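Local atomic coordinates of putative oxidoreductase molybdopterin-binding subunit (Sulfolobus tokodaii, PDB entry 4ZOH), a protein that probably serves as the molybdenum-bearing catalytic subunit of an oxidoreductase of the xanthine dehydrogenase and aldehyde oxidase family, holding a pterin cytosine dinucleotide cofactor. Residues E621-F624 with Q630-T633; Q158-S163 with M615-L620; G255-L260 with T323-T328; E72-G77 with G284-D289; S217-H222 with N291-G296. One frame throughout, in Å; residues are numbered along the deposited sequence.

Overall arrangement
Interactions 2 and 3 meet in one mixed sheet, where strands 149-161 and 254-266 are neighbours; Arg-159 NH2 makes a salt bridge of 2.8 Å to Asp-257 OD2. Interaction 1, with its centre about 10 Å from that of interaction 2, continues from helix 600-619 and runs beside strand 149-161. Interaction 4 brings in the hammerhead region and touches interaction 3, centres about 12 Å apart, while interactions 4 and 5 share helix 288-304. The side chains approach the bound molybdenum by degrees: Val-160 of interaction 2 is about 12 Å away, Arg-256 of interaction 3 about 8 Å and Ile-219 of interaction 5 about 5 Å.

Interaction 1 of 5, residues E621-F624 with Q630-T633; sequences EGAF and QLLT
Phe-624 and Leu-632 join the two arms of a loop that follows helix 600-619 in the molybdopterin cofactor-binding region, neither arm being a regular strand. The one hydrogen bond between the arms runs from Leu-632 N to Phe-624 O, 2.7 Å long, with an N-H...O angle of 173°; the donor lies nearly on the extension of the carbonyl bond, which makes the bond straight at both ends. The side chain of Leu-632 then stays with the same carbonyl. Its CB lies 3.4 Å from Phe-624 O and its CG 3.7 Å from that oxygen. With CG beside the backbone N (chi1 -75°), the branch carries CD1 on to Phe-624 CB, a loose apolar approach of 4.5 Å. A second leucine closes on this carbonyl: Leu-631 CD1 is 3.5 Å from Phe-624 O, and it also reaches Ala-623 CB at 4.1 Å. The polar carbonyl is thus gripped by one amide and flanked by methyl and methylene groups. Ala-623 itself is held by backbone hydrogen bonding to Arg-159, which places this arm alongside strand 149-161. Further along, Thr-633 OG1 comes within 3.5 Å of Gly-622 O. The aromatic ring of Phe-624 folds back over its own arm, with Gly-622 C 3.9 Å above one ring face and offset toward the rim.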
# COMPACT_ATOMS: atom_id res chain seq x y z
N GLU A 621 -31.18 -11.41 20.62
CA GLU A 621 -31.10 -11.25 19.17
C GLU A 621 -32.24 -11.94 18.42
O GLU A 621 -32.78 -12.92 18.91
CB GLU A 621 -29.76 -11.83 18.73
CG GLU A 621 -28.67 -10.77 19.01
CD GLU A 621 -27.27 -11.29 18.79
OE1 GLU A 621 -27.05 -12.10 17.88
OE2 GLU A 621 -26.35 -10.95 19.58
N GLY A 622 -32.55 -11.45 17.21
CA GLY A 622 -33.39 -12.14 16.23
C GLY A 622 -33.56 -11.38 14.94
O GLY A 622 -33.73 -10.16 14.91
N ALA A 623 -33.47 -12.09 13.83
CA ALA A 623 -33.63 -11.36 12.57
C ALA A 623 -35.08 -11.67 12.08
O ALA A 623 -35.37 -12.81 11.71
CB ALA A 623 -32.53 -11.79 11.57
N PHE A 624 -35.94 -10.65 12.10
CA PHE A 624 -37.28 -10.77 11.65
C PHE A 624 -37.64 -9.79 10.52
O PHE A 624 -37.15 -8.65 10.49
CB PHE A 624 -38.27 -10.61 12.85
CG PHE A 624 -37.98 -11.57 13.99
CD1 PHE A 624 -38.12 -13.00 13.81
CD2 PHE A 624 -37.54 -11.09 15.26
CE1 PHE A 624 -37.82 -13.92 14.85
CE2 PHE A 624 -37.25 -12.01 16.30
CZ PHE A 624 -37.37 -13.41 16.09
N GLN A 630 -39.18 -6.96 4.34
CA GLN A 630 -38.15 -6.01 4.85
C GLN A 630 -37.69 -6.46 6.23
O GLN A 630 -38.50 -6.63 7.16
CB GLN A 630 -38.65 -4.57 5.05
CG GLN A 630 -39.61 -3.98 4.02
CD GLN A 630 -38.94 -3.68 2.73
OE1 GLN A 630 -38.73 -4.56 1.90
NE2 GLN A 630 -38.63 -2.42 2.53
N LEU A 631 -36.38 -6.60 6.36
CA LEU A 631 -35.75 -6.90 7.64
C LEU A 631 -36.06 -5.75 8.61
O LEU A 631 -35.85 -4.58 8.28
CB LEU A 631 -34.25 -7.10 7.43
CG LEU A 631 -33.37 -7.26 8.67
CD1 LEU A 631 -33.84 -8.51 9.47
CD2 LEU A 631 -31.90 -7.38 8.22
N LEU A 632 -36.63 -6.07 9.76
CA LEU A 632 -37.06 -5.06 10.77
C LEU A 632 -35.87 -4.52 11.57
O LEU A 632 -35.93 -3.46 12.15
CB LEU A 632 -38.11 -5.66 11.74
CG LEU A 632 -39.52 -5.83 11.16
CD1 LEU A 632 -40.36 -6.74 12.08
CD2 LEU A 632 -40.26 -4.51 10.94
N THR A 633 -34.77 -5.27 11.58
CA THR A 633 -33.67 -4.92 12.50
C THR A 633 -32.38 -4.66 11.71
O THR A 633 -31.63 -5.55 11.45
CB THR A 633 -33.52 -5.99 13.63
OG1 THR A 633 -33.21 -7.22 13.02
CG2 THR A 633 -34.85 -6.17 14.36

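Interaction 2 of 5, residues Q158-S163 with M615-L620; sequences QRVIAS and MAQALL
The last turn of helix 600-619 is fastened to strand 149-161 through a pair of glutamines, Gln-617 and Gln-158. Their side chains slide past each other in opposite directions, with amide planes 40° apart, and each amide gives one hydrogen bond across the contact. Gln-617 NE2 reaches Gln-158 OE1 at 3.0 Å; this donor stands well above the carbonyl plane, by 51°. Gln-158 NE2 in turn donates to the backbone oxygen Gln-617 O at 2.8 Å, and it serves Glu-621 O as well. A bend in the Gln-158 chain at chi2 (-69°) turns the amide back toward the helix. The two residues belong to the separate halves of the molybdopterin cofactor-binding region, so the contact bridges parts of the chain some 450 residues apart. Alongside the amides, Val-160 CG1 packs against Gln-617 CG at 3.8 Å, the two side chains crossing at about a right angle. With an alanine here in place of Gln-158 both the donor NE2 and the acceptor OE1 are gone, and the Gln-617 amide is likely to be set less firmly against the strand. The Gln-617 amide has further partners: NE2 also bonds Asn-157 OD1, and OE1 accepts from Arg-256 NE.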
# COMPACT_ATOMS: atom_id res chain seq x y z
N GLN A 158 -34.42 -19.29 15.99
CA GLN A 158 -34.75 -18.19 15.09
C GLN A 158 -33.55 -17.74 14.25
O GLN A 158 -32.39 -18.08 14.56
CB GLN A 158 -35.31 -16.99 15.88
CG GLN A 158 -34.30 -16.03 16.56
CD GLN A 158 -33.50 -16.58 17.77
OE1 GLN A 158 -33.26 -17.77 17.93
NE2 GLN A 158 -33.04 -15.65 18.62
N ARG A 159 -33.82 -16.97 13.20
CA ARG A 159 -32.72 -16.37 12.41
C ARG A 159 -31.89 -15.35 13.26
O ARG A 159 -32.46 -14.52 13.91
CB ARG A 159 -33.34 -15.62 11.28
CG ARG A 159 -32.40 -15.37 10.13
CD ARG A 159 -33.25 -14.89 8.93
NE ARG A 159 -32.51 -14.91 7.68
CZ ARG A 159 -32.22 -16.00 6.99
NH1 ARG A 159 -31.47 -15.91 5.88
NH2 ARG A 159 -32.62 -17.19 7.41
N VAL A 160 -30.58 -15.37 13.15
CA VAL A 160 -29.77 -14.29 13.77
C VAL A 160 -28.79 -13.75 12.72
O VAL A 160 -28.69 -14.32 11.63
CB VAL A 160 -28.97 -14.84 14.99
CG1 VAL A 160 -29.92 -15.27 16.15
CG2 VAL A 160 -28.09 -15.99 14.54
N ILE A 161 -28.03 -12.69 13.07
CA ILE A 161 -27.08 -12.10 12.16
C ILE A 161 -25.71 -11.98 12.83
O ILE A 161 -25.60 -11.38 13.90
CB ILE A 161 -27.59 -10.72 11.73
CG1 ILE A 161 -28.98 -10.88 11.05
CG2 ILE A 161 -26.60 -10.05 10.76
CD1 ILE A 161 -29.72 -9.54 10.91
N ALA A 162 -24.69 -12.57 12.20
CA ALA A 162 -23.34 -12.64 12.68
C ALA A 162 -22.82 -11.32 13.28
O ALA A 162 -22.29 -11.33 14.40
CB ALA A 162 -22.43 -13.19 11.61
N SER A 163 -23.08 -10.20 12.59
CA SER A 163 -22.75 -8.86 13.07
C SER A 163 -21.28 -8.71 13.58
O SER A 163 -21.10 -8.12 14.64
CB SER A 163 -23.73 -8.42 14.17
OG SER A 163 -25.05 -8.76 13.87
N MET A 615 -25.90 -16.89 24.55
CA MET A 615 -26.84 -16.25 25.51
C MET A 615 -27.65 -15.17 24.82
O MET A 615 -28.86 -14.98 25.08
CB MET A 615 -26.02 -15.66 26.66
CG MET A 615 -26.82 -14.69 27.52
SD MET A 615 -25.88 -13.85 28.83
CE MET A 615 -24.59 -15.08 28.99
N ALA A 616 -26.96 -14.39 23.98
CA ALA A 616 -27.61 -13.27 23.25
C ALA A 616 -28.73 -13.82 22.27
O ALA A 616 -29.77 -13.16 22.08
CB ALA A 616 -26.56 -12.52 22.44
N GLN A 617 -28.46 -14.97 21.64
CA GLN A 617 -29.49 -15.63 20.79
C GLN A 617 -30.76 -15.98 21.64
O GLN A 617 -31.92 -15.62 21.24
CB GLN A 617 -28.94 -16.91 20.11
CG GLN A 617 -30.03 -17.55 19.21
CD GLN A 617 -29.67 -18.75 18.38
OE1 GLN A 617 -28.59 -19.39 18.48
NE2 GLN A 617 -30.63 -19.12 17.52
N ALA A 618 -30.52 -16.61 22.81
CA ALA A 618 -31.61 -16.93 23.80
C ALA A 618 -32.35 -15.68 24.25
O ALA A 618 -33.61 -15.64 24.26
CB ALA A 618 -31.06 -17.68 25.02
N LEU A 619 -31.61 -14.63 24.55
CA LEU A 619 -32.21 -13.49 25.28
C LEU A 619 -32.38 -12.21 24.51
O LEU A 619 -33.14 -11.36 24.96
CB LEU A 619 -31.43 -13.17 26.58
CG LEU A 619 -31.19 -14.29 27.59
CD1 LEU A 619 -30.30 -13.72 28.73
CD2 LEU A 619 -32.58 -14.84 28.06
N LEU A 620 -31.63 -11.99 23.43
CA LEU A 620 -31.65 -10.63 22.84
C LEU A 620 -31.94 -10.62 21.36
O LEU A 620 -32.80 -9.87 20.92
CB LEU A 620 -30.32 -9.87 23.08
CG LEU A 620 -29.93 -9.45 24.52
CD1 LEU A 620 -28.42 -9.22 24.63
CD2 LEU A 620 -30.67 -8.17 24.86

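Interaction 3 of 5, residues G255-L260 with T323-T328; sequences GRDKKL and TNITPT
Thr-328 turns its methyl group onto the backbone of Gly-255, at the beginning of a strand in the five-stranded mixed sheet of the cofactor-binding region. CG2 lies 3.9 Å from Gly-255 CA and 4.2 Å from Arg-256 O, a van der Waals approach without any hydrogen bond between the segments. The orientation follows from chi1 of -50°, which sets CG2 anti to the backbone N of Thr-328 and leaves OG1 beside that N. That hydroxyl is engaged by Asn-282 O and by Arg-159 NH1, so the polar branch faces sheet neighbours while the methyl faces the glycine.

The second meeting is looser. Asp-257 and Ile-325 both direct their CB toward the opposite segment, and Ile-325 CD1 ends 4.3 Å from Asp-257 OD2. This carboxylate oxygen forms a salt bridge with Arg-159 NH2, and the isoleucine therefore lies against the side of an occupied charge pair. Asp-257 takes a positive phi (61°) as the first residue of a G1 beta bulge, in which it and Lys-258 both face Asn-157. On the loop side, Asn-324 is the centre of an inverse gamma turn, just before Ile-325.

From the second bulge residue, the side chain of Lys-258 extends to salt-bridge partners in Glu-294 and Glu-338, and Lys-258 NZ also donates to Arg-256 O at 2.9 Å, from 38° above the carbonyl plane.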
# COMPACT_ATOMS: atom_id res chain seq x y z
N GLY A 255 -27.96 -16.39 9.88
CA GLY A 255 -27.69 -17.81 10.15
C GLY A 255 -28.80 -18.40 10.99
O GLY A 255 -29.76 -17.70 11.30
N ARG A 256 -28.65 -19.67 11.38
CA ARG A 256 -29.66 -20.39 12.21
C ARG A 256 -30.99 -20.60 11.41
O ARG A 256 -30.93 -21.24 10.38
CB ARG A 256 -29.91 -19.69 13.58
CG ARG A 256 -28.64 -19.60 14.43
CD ARG A 256 -28.09 -20.89 15.05
NE ARG A 256 -27.12 -20.53 16.12
CZ ARG A 256 -25.78 -20.47 15.99
NH1 ARG A 256 -25.18 -20.85 14.85
NH2 ARG A 256 -25.01 -20.13 17.03
N ASP A 257 -32.12 -20.15 11.93
CA ASP A 257 -33.41 -20.10 11.26
C ASP A 257 -33.85 -21.55 10.87
O ASP A 257 -33.92 -21.87 9.67
CB ASP A 257 -33.37 -19.15 10.02
CG ASP A 257 -34.73 -18.63 9.67
OD1 ASP A 257 -35.64 -19.08 10.38
OD2 ASP A 257 -34.96 -17.77 8.75
N LYS A 258 -34.02 -22.41 11.88
CA LYS A 258 -34.52 -23.79 11.75
C LYS A 258 -35.62 -24.13 12.76
O LYS A 258 -35.58 -23.67 13.89
CB LYS A 258 -33.38 -24.81 11.84
CG LYS A 258 -32.25 -24.50 10.91
CD LYS A 258 -31.12 -25.44 11.09
CE LYS A 258 -30.13 -25.20 9.95
NZ LYS A 258 -29.60 -23.78 10.10
N LYS A 259 -36.60 -24.92 12.33
CA LYS A 259 -37.81 -25.30 13.08
C LYS A 259 -37.85 -26.82 13.24
O LYS A 259 -37.70 -27.55 12.22
CB LYS A 259 -39.05 -24.86 12.29
CG LYS A 259 -40.33 -24.73 13.10
CD LYS A 259 -41.57 -24.51 12.23
CE LYS A 259 -42.01 -23.10 12.35
NZ LYS A 259 -43.40 -23.05 11.84
N LEU A 260 -38.05 -27.31 14.46
CA LEU A 260 -38.29 -28.77 14.65
C LEU A 260 -39.70 -29.05 15.17
O LEU A 260 -40.07 -28.55 16.26
CB LEU A 260 -37.25 -29.41 15.57
CG LEU A 260 -37.37 -30.91 15.67
CD1 LEU A 260 -36.92 -31.58 14.38
CD2 LEU A 260 -36.49 -31.39 16.82
N THR A 323 -36.52 -19.10 0.48
CA THR A 323 -37.57 -18.13 0.66
C THR A 323 -36.97 -16.83 0.08
O THR A 323 -35.77 -16.75 -0.12
CB THR A 323 -38.01 -17.94 2.19
OG1 THR A 323 -36.89 -17.47 2.98
CG2 THR A 323 -38.53 -19.24 2.81
N ASN A 324 -37.79 -15.80 -0.10
CA ASN A 324 -37.36 -14.51 -0.64
C ASN A 324 -36.65 -13.60 0.35
O ASN A 324 -37.08 -12.45 0.53
CB ASN A 324 -38.52 -13.77 -1.33
CG ASN A 324 -38.96 -14.47 -2.60
OD1 ASN A 324 -39.98 -15.16 -2.60
ND2 ASN A 324 -38.15 -14.35 -3.69
N ILE A 325 -35.57 -14.13 0.98
CA ILE A 325 -34.74 -13.32 1.89
C ILE A 325 -33.30 -13.61 1.65
O ILE A 325 -32.88 -14.62 0.94
CB ILE A 325 -35.10 -13.55 3.41
CG1 ILE A 325 -34.76 -14.99 3.81
CG2 ILE A 325 -36.55 -13.19 3.69
CD1 ILE A 325 -35.06 -15.29 5.27
N THR A 326 -32.52 -12.71 2.23
CA THR A 326 -31.07 -12.83 2.21
C THR A 326 -30.63 -14.31 2.29
O THR A 326 -31.01 -15.02 3.23
CB THR A 326 -30.48 -12.08 3.46
OG1 THR A 326 -31.06 -10.79 3.53
CG2 THR A 326 -29.03 -11.95 3.28
N PRO A 327 -29.80 -14.79 1.35
CA PRO A 327 -29.42 -16.18 1.57
C PRO A 327 -28.72 -16.47 2.95
O PRO A 327 -27.85 -15.71 3.37
CB PRO A 327 -28.40 -16.42 0.43
CG PRO A 327 -28.76 -15.40 -0.61
CD PRO A 327 -29.05 -14.21 0.24
N THR A 328 -29.01 -17.62 3.55
CA THR A 328 -28.58 -18.00 4.88
C THR A 328 -27.15 -18.55 4.76
O THR A 328 -26.83 -19.20 3.77
CB THR A 328 -29.53 -19.10 5.42
OG1 THR A 328 -30.90 -18.66 5.25
CG2 THR A 328 -29.21 -19.41 6.98

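Interaction 4 of 5, residues E72-G77 with G284-D289; sequences ETTYVG and GAPYPD
Chi1 angles of 51° for Thr-74 and 58° for Tyr-75 bring both side chains onto the methyl group of Ala-285: in each residue the torsion sets the leading atom, OG1 or CG, between the backbone N and the carbonyl carbon. The tyrosine ring makes the tighter approach, with Tyr-75 CD2 3.3 Å from Ala-285 CB. The methyl meets the ring obliquely, nearest CD2, since Tyr-75 CE2 is 3.9 Å from Ala-285 CB while Tyr-75 CG is 4.1 Å from it. From the threonine comes the hydroxyl oxygen, Thr-74 OG1, 3.5 Å from Ala-285 CB, and the same oxygen skirts the proline ring at 4.2 Å from Pro-286 CD.

These residues join the a/b hammerhead region, just after strand 72-73, to the molybdopterin cofactor-binding region, just before helix 288-304. Pro-286 is the centre of an inverse gamma turn, whose weak bond runs from Tyr-287 N to Ala-285 O at 2.8 Å; Tyr-287 then occupies the N-cap position of the helix. The loop containing Asn-324 and Ile-325 lies between the two sides: Thr-74 O receives Asn-324 ND2, and Ala-285 is backbone-bonded to Ile-325.

No hydrogen bond passes directly between the segments. The chemistry therefore implies an interface of shape at the alanine methyl, with polar links from each side to a third loop, one through the Asn-324 side chain and one backbone to backbone with Ile-325.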
# COMPACT_ATOMS: atom_id res chain seq x y z
N GLU A 72 -34.01 -10.64 -12.67
CA GLU A 72 -34.90 -10.99 -11.58
C GLU A 72 -34.16 -11.01 -10.22
O GLU A 72 -33.23 -11.81 -10.01
CB GLU A 72 -35.55 -12.35 -11.86
CG GLU A 72 -36.78 -12.69 -10.98
CD GLU A 72 -37.31 -14.11 -11.29
OE1 GLU A 72 -37.13 -14.57 -12.45
OE2 GLU A 72 -37.85 -14.79 -10.38
N THR A 73 -34.62 -10.12 -9.33
CA THR A 73 -34.12 -10.06 -7.97
C THR A 73 -35.01 -10.87 -7.01
O THR A 73 -36.24 -10.71 -7.05
CB THR A 73 -33.96 -8.62 -7.48
OG1 THR A 73 -33.43 -8.67 -6.13
CG2 THR A 73 -35.25 -7.86 -7.49
N THR A 74 -34.36 -11.65 -6.12
CA THR A 74 -34.97 -12.57 -5.19
C THR A 74 -34.93 -12.28 -3.67
O THR A 74 -35.34 -13.18 -2.89
CB THR A 74 -34.46 -13.97 -5.41
OG1 THR A 74 -33.03 -13.95 -5.44
CG2 THR A 74 -34.99 -14.54 -6.77
N TYR A 75 -34.49 -11.08 -3.24
CA TYR A 75 -34.51 -10.68 -1.81
C TYR A 75 -34.20 -9.23 -1.68
O TYR A 75 -33.35 -8.72 -2.44
CB TYR A 75 -33.53 -11.54 -0.93
CG TYR A 75 -32.07 -11.56 -1.30
CD1 TYR A 75 -31.14 -10.76 -0.61
CD2 TYR A 75 -31.59 -12.35 -2.36
CE1 TYR A 75 -29.79 -10.77 -0.94
CE2 TYR A 75 -30.24 -12.36 -2.69
CZ TYR A 75 -29.33 -11.56 -1.95
OH TYR A 75 -27.97 -11.58 -2.24
N VAL A 76 -34.89 -8.54 -0.79
CA VAL A 76 -34.47 -7.22 -0.32
C VAL A 76 -32.99 -7.33 0.13
O VAL A 76 -32.60 -8.32 0.83
CB VAL A 76 -35.35 -6.74 0.79
CG1 VAL A 76 -35.03 -5.29 1.22
CG2 VAL A 76 -36.79 -6.86 0.33
N GLY A 77 -32.17 -6.40 -0.38
CA GLY A 77 -30.74 -6.37 -0.10
C GLY A 77 -29.89 -6.97 -1.20
O GLY A 77 -28.63 -6.88 -1.13
N GLY A 284 -33.17 -19.08 2.69
CA GLY A 284 -33.39 -17.79 2.01
C GLY A 284 -33.13 -17.97 0.48
O GLY A 284 -33.26 -19.06 -0.03
N ALA A 285 -32.73 -16.91 -0.24
CA ALA A 285 -32.70 -16.91 -1.75
C ALA A 285 -31.66 -17.83 -2.37
O ALA A 285 -30.67 -18.23 -1.72
CB ALA A 285 -32.59 -15.49 -2.30
N PRO A 286 -31.91 -18.30 -3.62
CA PRO A 286 -30.91 -19.22 -4.14
C PRO A 286 -29.58 -18.50 -4.56
O PRO A 286 -29.44 -18.15 -5.68
CB PRO A 286 -31.60 -19.85 -5.37
CG PRO A 286 -32.76 -18.94 -5.69
CD PRO A 286 -33.07 -18.09 -4.52
N TYR A 287 -28.62 -18.31 -3.67
CA TYR A 287 -27.30 -17.89 -4.08
C TYR A 287 -26.48 -19.13 -3.91
O TYR A 287 -26.40 -19.65 -2.81
CB TYR A 287 -26.83 -16.68 -3.24
CG TYR A 287 -25.35 -16.29 -3.43
CD1 TYR A 287 -24.83 -16.07 -4.72
CD2 TYR A 287 -24.50 -16.07 -2.30
CE1 TYR A 287 -23.51 -15.66 -4.90
CE2 TYR A 287 -23.17 -15.69 -2.47
CZ TYR A 287 -22.68 -15.48 -3.78
OH TYR A 287 -21.40 -15.09 -4.04
N PRO A 288 -25.86 -19.64 -4.98
CA PRO A 288 -25.21 -20.92 -4.80
C PRO A 288 -24.14 -21.02 -3.66
O PRO A 288 -24.10 -22.06 -2.95
CB PRO A 288 -24.57 -21.20 -6.19
CG PRO A 288 -25.53 -20.49 -7.13
CD PRO A 288 -25.79 -19.20 -6.39
N ASP A 289 -23.27 -20.02 -3.52
CA ASP A 289 -22.18 -20.09 -2.45
C ASP A 289 -22.76 -20.23 -1.06
O ASP A 289 -22.35 -21.08 -0.30
CB ASP A 289 -21.23 -18.90 -2.51
CG ASP A 289 -20.60 -18.77 -3.86
OD1 ASP A 289 -19.37 -19.00 -3.98
OD2 ASP A 289 -21.38 -18.43 -4.80

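Interaction 5 of 5, residues S217-H222 with N291-G296; sequences SKIIAH and NDDESG
Van der Waals contact is what joins Ile-220 to Asp-293, whose side chains cross at about a right angle. The branch methyl Ile-220 CG2 sits 3.9 Å from Asp-293 CB and at the same distance from the carboxylate oxygen Asp-293 OD2. Ile-219 adds a marginal approach, its CD1 being 4.5 Å from Asp-293 OD1. With CG anti to the backbone N (chi1 -179°), the aspartate reaches out from helix 288-304 toward the loop that precedes helix 223-235.

Hydrogen bonding works around this van der Waals touch, not across it. Asp-293 OD2 accepts from Ser-330 N, so the carboxylate is directed by a backbone amide beyond the two segments while its flank leans on isoleucine. Within the loop, His-222 NE2 donates to Ser-217 O at 2.9 Å with an angle of 156° at the hydrogen, and the bond lies in both the ring plane and the carbonyl plane. Ser-217 O is gripped a second time, by Gln-329 NE2.

Ring packing is internal to the loop. Ile-220 CG1 lies 3.7 Å above one face of the His-222 ring, offset toward its rim, which sandwiches the isoleucine between histidine and aspartate. His-222 holds the N-cap position of helix 223-235.

The loop lies at the molybdenum site, consistent with a part in shaping it: the side chain of Ile-219 is about 5 Å from the bound molybdenum atom.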
# COMPACT_ATOMS: atom_id res chain seq x y z
N SER A 217 -19.69 -15.61 8.78
CA SER A 217 -20.18 -14.72 7.75
C SER A 217 -19.26 -14.42 6.56
O SER A 217 -19.76 -13.81 5.60
CB SER A 217 -20.69 -13.43 8.37
OG SER A 217 -19.62 -12.57 8.63
N LYS A 218 -17.95 -14.78 6.62
CA LYS A 218 -16.94 -14.41 5.62
C LYS A 218 -16.24 -15.67 5.02
O LYS A 218 -15.15 -15.60 4.40
CB LYS A 218 -15.92 -13.38 6.19
CG LYS A 218 -16.56 -12.01 6.54
CD LYS A 218 -15.63 -11.08 7.37
CE LYS A 218 -16.39 -9.87 7.85
NZ LYS A 218 -15.44 -8.90 8.55
N ILE A 219 -16.83 -16.84 5.26
CA ILE A 219 -16.35 -18.04 4.57
C ILE A 219 -16.57 -17.95 3.05
O ILE A 219 -15.62 -18.07 2.26
CB ILE A 219 -17.07 -19.32 5.07
CG1 ILE A 219 -16.86 -19.50 6.58
CG2 ILE A 219 -16.59 -20.54 4.24
CD1 ILE A 219 -17.62 -20.75 7.12
N ILE A 220 -17.82 -17.67 2.66
CA ILE A 220 -18.18 -17.67 1.26
C ILE A 220 -17.62 -16.42 0.60
O ILE A 220 -17.30 -15.42 1.30
CB ILE A 220 -19.73 -17.72 1.09
CG1 ILE A 220 -20.44 -16.43 1.58
CG2 ILE A 220 -20.26 -18.98 1.78
CD1 ILE A 220 -21.93 -16.42 1.26
N ALA A 221 -17.49 -16.46 -0.72
CA ALA A 221 -17.33 -15.21 -1.50
C ALA A 221 -18.71 -14.67 -1.70
O ALA A 221 -19.59 -15.39 -2.15
CB ALA A 221 -16.67 -15.48 -2.86
N HIS A 222 -18.87 -13.41 -1.38
CA HIS A 222 -20.08 -12.78 -1.51
C HIS A 222 -20.34 -12.24 -2.92
O HIS A 222 -19.39 -11.97 -3.63
CB HIS A 222 -20.10 -11.62 -0.53
CG HIS A 222 -20.30 -12.10 0.87
ND1 HIS A 222 -21.54 -12.16 1.45
CD2 HIS A 222 -19.43 -12.62 1.77
CE1 HIS A 222 -21.44 -12.64 2.68
NE2 HIS A 222 -20.17 -12.94 2.89
N ASN A 291 -26.01 -21.20 -0.39
CA ASN A 291 -26.85 -22.43 -0.31
C ASN A 291 -26.05 -23.60 -0.01
O ASN A 291 -26.42 -24.41 0.83
CB ASN A 291 -27.63 -22.68 -1.60
CG ASN A 291 -28.54 -21.53 -1.91
OD1 ASN A 291 -28.95 -21.41 -3.03
ND2 ASN A 291 -28.88 -20.68 -0.92
N ASP A 292 -24.93 -23.72 -0.68
CA ASP A 292 -24.08 -24.85 -0.47
C ASP A 292 -23.51 -24.88 1.03
O ASP A 292 -23.36 -25.96 1.61
CB ASP A 292 -22.93 -24.74 -1.48
CG ASP A 292 -21.86 -25.80 -1.27
OD1 ASP A 292 -22.15 -27.05 -1.26
OD2 ASP A 292 -20.69 -25.39 -1.10
N ASP A 293 -23.11 -23.72 1.56
CA ASP A 293 -22.59 -23.53 2.94
C ASP A 293 -23.65 -23.98 3.93
O ASP A 293 -23.45 -24.93 4.67
CB ASP A 293 -22.34 -22.01 3.13
CG ASP A 293 -21.77 -21.66 4.52
OD1 ASP A 293 -21.20 -22.56 5.16
OD2 ASP A 293 -21.93 -20.48 4.92
N GLU A 294 -24.81 -23.35 3.86
CA GLU A 294 -25.91 -23.62 4.75
C GLU A 294 -26.55 -25.00 4.64
O GLU A 294 -26.93 -25.60 5.66
CB GLU A 294 -27.00 -22.58 4.67
CG GLU A 294 -28.06 -22.85 5.73
CD GLU A 294 -27.55 -22.76 7.19
OE1 GLU A 294 -26.37 -22.45 7.45
OE2 GLU A 294 -28.36 -23.04 8.08
N SER A 295 -26.71 -25.51 3.41
CA SER A 295 -27.22 -26.85 3.27
C SER A 295 -26.32 -27.93 3.97
O SER A 295 -26.86 -28.89 4.55
CB SER A 295 -27.46 -27.18 1.79
OG SER A 295 -27.34 -28.56 1.52
N GLY A 296 -24.99 -27.81 3.90
CA GLY A 296 -24.13 -28.72 4.68
C GLY A 296 -24.45 -28.61 6.19
O GLY A 296 -24.40 -29.62 6.95